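Local coordinates for chitinase (Paenibacillus sp. FPU-7, PDB 5GZT), which probably hydrolyses internal N-acetyl-beta-D-glucosaminide (1->4)-beta-linkages of chitin and chitodextrins at random, as an endochitinase of glycoside hydrolase family 18, at residues Ser466-Leu469 and Thr470-Thr473; Ser952-Leu955 and Asp956-His959; Ile331-Ala334 and Asp335-Lys338. All coordinates share one frame; numbering follows the deposited sequence. Where two conformers were deposited one is given.

Contact 1 (Ser466-Leu469 and Thr470-Thr473)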
loop_
_atom_site.group_PDB
_atom_site.type_symbol
_atom_site.label_atom_id
_atom_site.label_comp_id
_atom_site.label_asym_id
_atom_site.label_seq_id
_atom_site.Cartn_x
_atom_site.Cartn_y
_atom_site.Cartn_z
ATOM N N SER B 466 13.471 14.189 17.262
ATOM C CA SER B 466 12.331 14.954 17.728
ATOM C C SER B 466 11.177 14.079 18.174
ATOM O O SER B 466 10.164 14.600 18.652
ATOM C CB SER B 466 11.854 15.895 16.610
ATOM O OG SER B 466 12.890 16.810 16.244
ATOM N N VAL B 467 11.316 12.764 18.058
ATOM C CA VAL B 467 10.245 11.863 18.437
ATOM C C VAL B 467 10.856 10.671 19.178
ATOM O O VAL B 467 12.089 10.507 19.205
ATOM C CB VAL B 467 9.388 11.366 17.228
ATOM C CG1 VAL B 467 8.812 12.517 16.402
ATOM C CG2 VAL B 467 10.216 10.486 16.314
ATOM N N GLU B 468 9.969 9.882 19.777
ATOM C CA GLU B 468 10.330 8.768 20.696
ATOM C C GLU B 468 10.026 7.440 20.050
ATOM O O GLU B 468 9.000 6.781 20.324
ATOM C CB GLU B 468 9.625 8.927 22.079
ATOM C CG GLU B 468 9.947 10.268 22.779
ATOM C CD GLU B 468 9.283 10.455 24.173
ATOM O OE1 GLU B 468 8.061 10.207 24.339
ATOM O OE2 GLU B 468 10.029 10.873 25.082
ATOM N N LEU B 469 10.931 7.040 19.151
ATOM C CA LEU B 469 10.608 5.962 18.227
ATOM C C LEU B 469 10.308 4.677 18.952
ATOM O O LEU B 469 9.298 3.983 18.666
ATOM C CB LEU B 469 11.724 5.763 17.166
ATOM C CG LEU B 469 11.930 6.931 16.208
ATOM C CD1 LEU B 469 13.233 6.764 15.465
ATOM C CD2 LEU B 469 10.769 7.002 15.241
ATOM N N THR B 470 11.182 4.350 19.901
ATOM C CA THR B 470 11.035 3.114 20.659
ATOM C C THR B 470 9.746 3.220 21.451
ATOM O O THR B 470 8.971 2.251 21.521
ATOM C CB THR B 470 12.277 2.887 21.572
ATOM O OG1 THR B 470 13.396 2.462 20.759
ATOM C CG2 THR B 470 11.978 1.816 22.639
ATOM N N LYS B 471 9.466 4.423 21.990
ATOM C CA LYS B 471 8.190 4.635 22.690
ATOM C C LYS B 471 6.936 4.600 21.850
ATOM O O LYS B 471 5.971 3.978 22.262
ATOM C CB LYS B 471 8.231 5.883 23.547
ATOM C CG LYS B 471 9.271 5.757 24.655
ATOM C CD LYS B 471 9.156 6.865 25.689
ATOM C CE LYS B 471 10.536 7.347 26.118
ATOM N NZ LYS B 471 10.385 8.129 27.369
ATOM N N ILE B 472 6.922 5.221 20.664
ATOM C CA ILE B 472 5.653 5.259 19.884
ATOM C C ILE B 472 5.406 4.010 19.107
ATOM O O ILE B 472 4.272 3.683 18.778
ATOM C CB ILE B 472 5.598 6.468 18.920
ATOM C CG1 ILE B 472 6.640 6.390 17.790
ATOM C CG2 ILE B 472 5.754 7.760 19.687
ATOM C CD1 ILE B 472 6.943 7.728 17.121
ATOM N N THR B 473 6.452 3.266 18.802
ATOM C CA THR B 473 6.294 2.135 17.874
ATOM C C THR B 473 5.322 1.098 18.333
ATOM O O THR B 473 4.578 0.538 17.504
ATOM C CB THR B 473 7.685 1.513 17.505
ATOM O OG1 THR B 473 8.433 2.459 16.731
ATOM C CG2 THR B 473 7.550 0.342 16.663
#
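Glu-468 lays its side chain obliquely across that of Lys-471, three residues on, with its CB 3.7 Å from Lys-471 CB and its carboxyl carbon over the CD and CE methylenes. The charged ends form a loose salt bridge, Glu-468 OE2 standing 3.6 Å from Lys-471 NZ. The other carboxylate oxygen, OE1, is hydrogen-bonded to Thr-430 on helix 425-447, and this bond is the stronger polar tie of the two. With CG anti to its own carbonyl carbon (chi1 -57°) and an extended chain beyond, Glu-468 reaches both partners; glutamate suits the place because it has one oxygen for each. The long aliphatic lysine can run beside it while keeping its amine at the exposed surface.

On the buried side the contact is apolar. Ile-472 CD1 comes within 4.3 Å of Leu-469 CD2, and within a looser 4.4 Å of Val-467 CG2. The same isoleucine leans on Thr-430 and Leu-433 of helix 425-447, so branched hydrocarbon fills the side turned to that helix.

The backbone turn closes through two carbonyls. Ile-472 N donates to Glu-468 O at 2.6 Å. Leu-469 O accepts twice from Thr-473: its N lies 2.9 Å away on one face of the carbonyl plane, and its OG1 2.6 Å away on the opposite face. The threonine hydroxyl therefore spends its proton on the helix itself, which fixes the rotation of that buried side chain. Glu-468 occupies the N-cap position, and the whole is a single-turn helix with an i to i+3 salt bridge, held against helix 425-447 of a family 18 TIM barrel.

Contact 2 (Ser952-Leu955 and Asp956-His959)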
loop_
_atom_site.group_PDB
_atom_site.type_symbol
_atom_site.label_atom_id
_atom_site.label_comp_id
_atom_site.label_asym_id
_atom_site.label_seq_id
_atom_site.Cartn_x
_atom_site.Cartn_y
_atom_site.Cartn_z
ATOM N N SER B 952 -10.862 -21.858 -25.954
ATOM C CA SER B 952 -11.611 -22.917 -26.614
ATOM C C SER B 952 -11.067 -23.192 -28.028
ATOM O O SER B 952 -11.527 -24.127 -28.656
ATOM C CB SER B 952 -13.061 -22.523 -26.724
ATOM O OG SER B 952 -13.726 -22.485 -25.501
ATOM N N VAL B 953 -10.041 -22.431 -28.461
ATOM C CA VAL B 953 -9.472 -22.491 -29.807
ATOM C C VAL B 953 -7.961 -22.414 -29.707
ATOM O O VAL B 953 -7.451 -21.784 -28.839
ATOM C CB VAL B 953 -10.070 -21.334 -30.577
ATOM C CG1 VAL B 953 -9.372 -21.096 -31.864
ATOM C CG2 VAL B 953 -11.518 -21.641 -30.859
ATOM N N GLU B 954 -7.238 -23.062 -30.574
ATOM C CA GLU B 954 -5.800 -23.034 -30.550
ATOM C C GLU B 954 -5.284 -21.894 -31.436
ATOM O O GLU B 954 -4.764 -22.138 -32.501
ATOM C CB GLU B 954 -5.220 -24.352 -30.977
ATOM C CG GLU B 954 -5.885 -25.502 -30.243
ATOM C CD GLU B 954 -5.232 -26.844 -30.531
ATOM O OE1 GLU B 954 -5.334 -27.421 -31.673
ATOM O OE2 GLU B 954 -4.593 -27.336 -29.594
ATOM N N LEU B 955 -5.420 -20.658 -30.951
ATOM C CA LEU B 955 -5.015 -19.519 -31.747
ATOM C C LEU B 955 -3.626 -19.600 -32.289
ATOM O O LEU B 955 -3.389 -19.317 -33.520
ATOM C CB LEU B 955 -5.234 -18.183 -31.041
ATOM C CG LEU B 955 -6.657 -17.831 -30.684
ATOM C CD1 LEU B 955 -6.667 -16.552 -29.882
ATOM C CD2 LEU B 955 -7.628 -17.715 -31.839
ATOM N N ASP B 956 -2.689 -20.050 -31.452
ATOM C CA ASP B 956 -1.317 -20.091 -31.985
ATOM C C ASP B 956 -1.125 -21.217 -32.982
ATOM O O ASP B 956 -0.183 -21.127 -33.770
ATOM C CB ASP B 956 -0.255 -20.127 -30.874
ATOM C CG ASP B 956 1.094 -19.638 -31.334
ATOM O OD1 ASP B 956 1.304 -18.909 -32.359
ATOM O OD2 ASP B 956 2.014 -20.033 -30.673
ATOM N N LYS B 957 -2.026 -22.232 -33.067
ATOM C CA LYS B 957 -1.785 -23.285 -34.031
ATOM C C LYS B 957 -2.594 -23.043 -35.311
ATOM O O LYS B 957 -2.298 -23.707 -36.295
ATOM C CB LYS B 957 -2.174 -24.685 -33.501
ATOM C CG LYS B 957 -1.358 -25.136 -32.258
ATOM C CD LYS B 957 -1.879 -26.444 -31.712
ATOM C CE LYS B 957 -1.190 -26.830 -30.406
ATOM N NZ LYS B 957 -1.782 -28.120 -29.878
ATOM N N ILE B 958 -3.584 -22.162 -35.283
ATOM C CA ILE B 958 -4.456 -22.068 -36.461
ATOM C C ILE B 958 -4.111 -20.953 -37.450
ATOM O O ILE B 958 -4.499 -21.047 -38.624
ATOM C CB ILE B 958 -5.892 -22.028 -36.117
ATOM C CG1 ILE B 958 -6.244 -20.800 -35.363
ATOM C CG2 ILE B 958 -6.320 -23.288 -35.342
ATOM C CD1 ILE B 958 -7.720 -20.726 -35.133
ATOM N N HIS B 959 -3.414 -19.904 -36.969
ATOM C CA HIS B 959 -3.101 -18.738 -37.789
ATOM C C HIS B 959 -2.382 -19.032 -39.006
ATOM O O HIS B 959 -2.670 -18.392 -40.042
ATOM C CB HIS B 959 -2.496 -17.510 -37.029
ATOM C CG HIS B 959 -1.159 -17.763 -36.449
ATOM N ND1 HIS B 959 -0.000 -17.721 -37.187
ATOM C CD2 HIS B 959 -0.797 -18.072 -35.183
ATOM C CE1 HIS B 959 1.024 -18.051 -36.411
ATOM N NE2 HIS B 959 0.559 -18.219 -35.175
#
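This is a local contact round one short helical turn, 955-958, lying just before strand 964-967 and against helix 911-933. Its outer side is a salt bridge between side chains three residues apart: Lys-957 NZ donates to Glu-954 OE2 at 2.9 Å, meeting the carboxylate from above its plane, 44° out. The lysine is extended from CG to NZ, and its CD passes 3.6 Å from Glu-954 CD, so methylenes and carboxyl group overlap before the charges meet. Glu-954 OE1 is hydrogen-bonded to Thr-916 of helix 911-933, and the glutamate thus ties the turn to its neighbour. With an alanine in place of Glu-954, the Lys-957 ammonium would probably lose its carboxylate mate and Thr-916 this acceptor.

Glu-954 is both the N-cap and the centre of an inverse gamma turn, in which Leu-955 N bonds weakly back to Val-953 O. Its carbonyl oxygen then accepts from Lys-957 N at 2.8 Å, while the bond from Ile-958 N is weak. In this second family 18 TIM-barrel domain, the turn leads from helix 947-952 towards the next barrel strand.

On the buried side, Val-953 and Ile-958 cross at about a right angle, CG1 of the valine 3.7 Å from CD1 of the isoleucine. Valine turns that methyl anti to its backbone N (chi1 168°), bringing it up to Ile-958; both are beta-branched and fill the side facing Phe-915 and Leu-919. At the far end, the His-959 ring presents its edge to Leu-955 O, 3.3 Å from CD2. In one of two conformers of Asp-956, His-959 NE2 donates to Asp-956 OD1 at 3.0 Å, the acceptor lying in the ring plane; this His-carboxylate bond probably holds the imidazole only part of the time.

Contact 3 (Ile331-Ala334 and Asp335-Lys338)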
loop_
_atom_site.group_PDB
_atom_site.type_symbol
_atom_site.label_atom_id
_atom_site.label_comp_id
_atom_site.label_asym_id
_atom_site.label_seq_id
_atom_site.Cartn_x
_atom_site.Cartn_y
_atom_site.Cartn_z
ATOM N N ILE B 331 -2.795 32.243 -4.186
ATOM C CA ILE B 331 -3.572 31.779 -5.307
ATOM C C ILE B 331 -4.619 32.844 -5.666
ATOM O O ILE B 331 -4.634 33.955 -5.078
ATOM C CB ILE B 331 -4.146 30.387 -4.987
ATOM C CG1 ILE B 331 -5.033 30.432 -3.712
ATOM C CG2 ILE B 331 -2.964 29.408 -4.866
ATOM C CD1 ILE B 331 -5.772 29.139 -3.330
ATOM N N THR B 332 -5.466 32.528 -6.639
ATOM C CA THR B 332 -6.463 33.525 -7.059
ATOM C C THR B 332 -7.709 33.404 -6.273
ATOM O O THR B 332 -7.956 32.383 -5.604
ATOM C CB THR B 332 -6.851 33.356 -8.499
ATOM O OG1 THR B 332 -7.570 32.145 -8.666
ATOM C CG2 THR B 332 -5.574 33.351 -9.349
ATOM N N GLU B 333 -8.525 34.460 -6.323
ATOM C CA GLU B 333 -9.808 34.391 -5.664
ATOM C C GLU B 333 -10.593 33.170 -6.177
ATOM O O GLU B 333 -11.216 32.451 -5.400
ATOM C CB GLU B 333 -10.603 35.706 -5.862
ATOM C CG GLU B 333 -11.898 35.785 -5.087
ATOM C CD GLU B 333 -11.679 35.686 -3.579
ATOM O OE1 GLU B 333 -10.575 36.010 -3.104
ATOM O OE2 GLU B 333 -12.626 35.285 -2.870
ATOM N N ALA B 334 -10.567 32.910 -7.483
ATOM C CA ALA B 334 -11.347 31.768 -8.016
ATOM C C ALA B 334 -10.768 30.450 -7.481
ATOM O O ALA B 334 -11.499 29.492 -7.255
ATOM C CB ALA B 334 -11.312 31.769 -9.546
ATOM N N ASP B 335 -9.446 30.409 -7.335
ATOM C CA ASP B 335 -8.795 29.216 -6.708
ATOM C C ASP B 335 -9.313 29.033 -5.245
ATOM O O ASP B 335 -9.652 27.926 -4.853
ATOM C CB ASP B 335 -7.248 29.319 -6.707
ATOM C CG ASP B 335 -6.636 29.256 -8.074
ATOM O OD1 ASP B 335 -7.170 28.652 -9.040
ATOM O OD2 ASP B 335 -5.546 29.827 -8.167
ATOM N N ARG B 336 -9.411 30.112 -4.471
ATOM C CA ARG B 336 -9.930 29.995 -3.085
ATOM C C ARG B 336 -11.353 29.534 -3.041
ATOM O O ARG B 336 -11.750 28.689 -2.201
ATOM C CB ARG B 336 -9.785 31.307 -2.303
ATOM C CG ARG B 336 -8.348 31.660 -1.956
ATOM C CD ARG B 336 -8.267 32.915 -1.098
ATOM N NE ARG B 336 -8.391 34.112 -1.955
ATOM C CZ ARG B 336 -7.403 34.690 -2.643
ATOM N NH1 ARG B 336 -6.161 34.252 -2.599
ATOM N NH2 ARG B 336 -7.670 35.723 -3.416
ATOM N N ILE B 337 -12.135 30.022 -3.974
ATOM C CA ILE B 337 -13.531 29.597 -4.045
ATOM C C ILE B 337 -13.632 28.090 -4.276
ATOM O O ILE B 337 -14.438 27.446 -3.633
ATOM C CB ILE B 337 -14.323 30.377 -5.131
ATOM C CG1 ILE B 337 -14.468 31.858 -4.683
ATOM C CG2 ILE B 337 -15.689 29.709 -5.403
ATOM C CD1 ILE B 337 -14.925 32.825 -5.777
ATOM N N LYS B 338 -12.851 27.538 -5.197
ATOM C CA LYS B 338 -12.822 26.069 -5.413
ATOM C C LYS B 338 -12.431 25.325 -4.109
ATOM O O LYS B 338 -13.105 24.379 -3.724
ATOM C CB LYS B 338 -11.879 25.697 -6.558
ATOM C CG LYS B 338 -12.072 24.293 -7.125
ATOM C CD LYS B 338 -10.908 23.842 -8.048
ATOM C CE LYS B 338 -10.003 22.727 -7.433
ATOM N NZ LYS B 338 -9.477 22.912 -6.007
HETATM O O HOH W 1 -5.821 37.033 -4.975
#
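Thr-332 and Asp-335 exchange hydrogen bonds. Asp-335 N donates to Thr-332 OG1 at 2.9 Å, and Thr-332 N returns a nearly linear bond, 172° at the hydrogen, to Asp-335 OD2 from above the carboxylate plane. Each side chain thus satisfies the other residue's amide: a short hydroxyl can reach the first turn, and an aspartate can reach back. The threonine hydroxyl sits between its own N and carbonyl carbon (chi1 68°), placing it before the Asp-335 amide.

The charged pair is Glu-333 and Arg-336. Arg-336 grips the single atom OE1 of Glu-333 side-on, with NH2 at 2.9 Å and NE at 3.1 Å, both in the guanidinium plane. The carboxylate is turned 53° from that plane, and its OE2 forms a salt bridge to Arg-340, two turns along the helix from the glutamate. Arg-336 NH1 is hydrogen-bonded to Asp-328 O and more weakly to Ile-331 O, while a water accepts from NH2; Thr-332 O lies over the guanidinium's centre.

Apolar contact is modest: Ile-331 CD1 rests 3.7 Å from Asp-335 CB and 3.9 Å from Arg-336 CG, giving the start of the helix a hydrocarbon flank. Main-chain bonds from Arg-336 N to Thr-332 O and from Ile-337 N to Glu-333 O begin the regular winding. Together these features make a capping box at the N terminus of surface helix 333-340.

From the N terminus the chain meets contact 3 first, at the start of helix 333-340, then contact 1, both within the first family 18 range; their centres are about 39 Å apart. Contact 2 follows in the second family 18 range, about 61 Å from contact 1 between centres and on the opposite side of the chain's centre. Each closes only a local turn, and the three run in series without nesting or crossing. Contacts 1 and 2 occupy equivalent places in the two family 18 TIM barrels, each fastening a short helix to a long one, 425-447 or 911-933. Contact 3 instead starts a surface helix that lies, along the chain, after strand 315-318 and before strand 362-368.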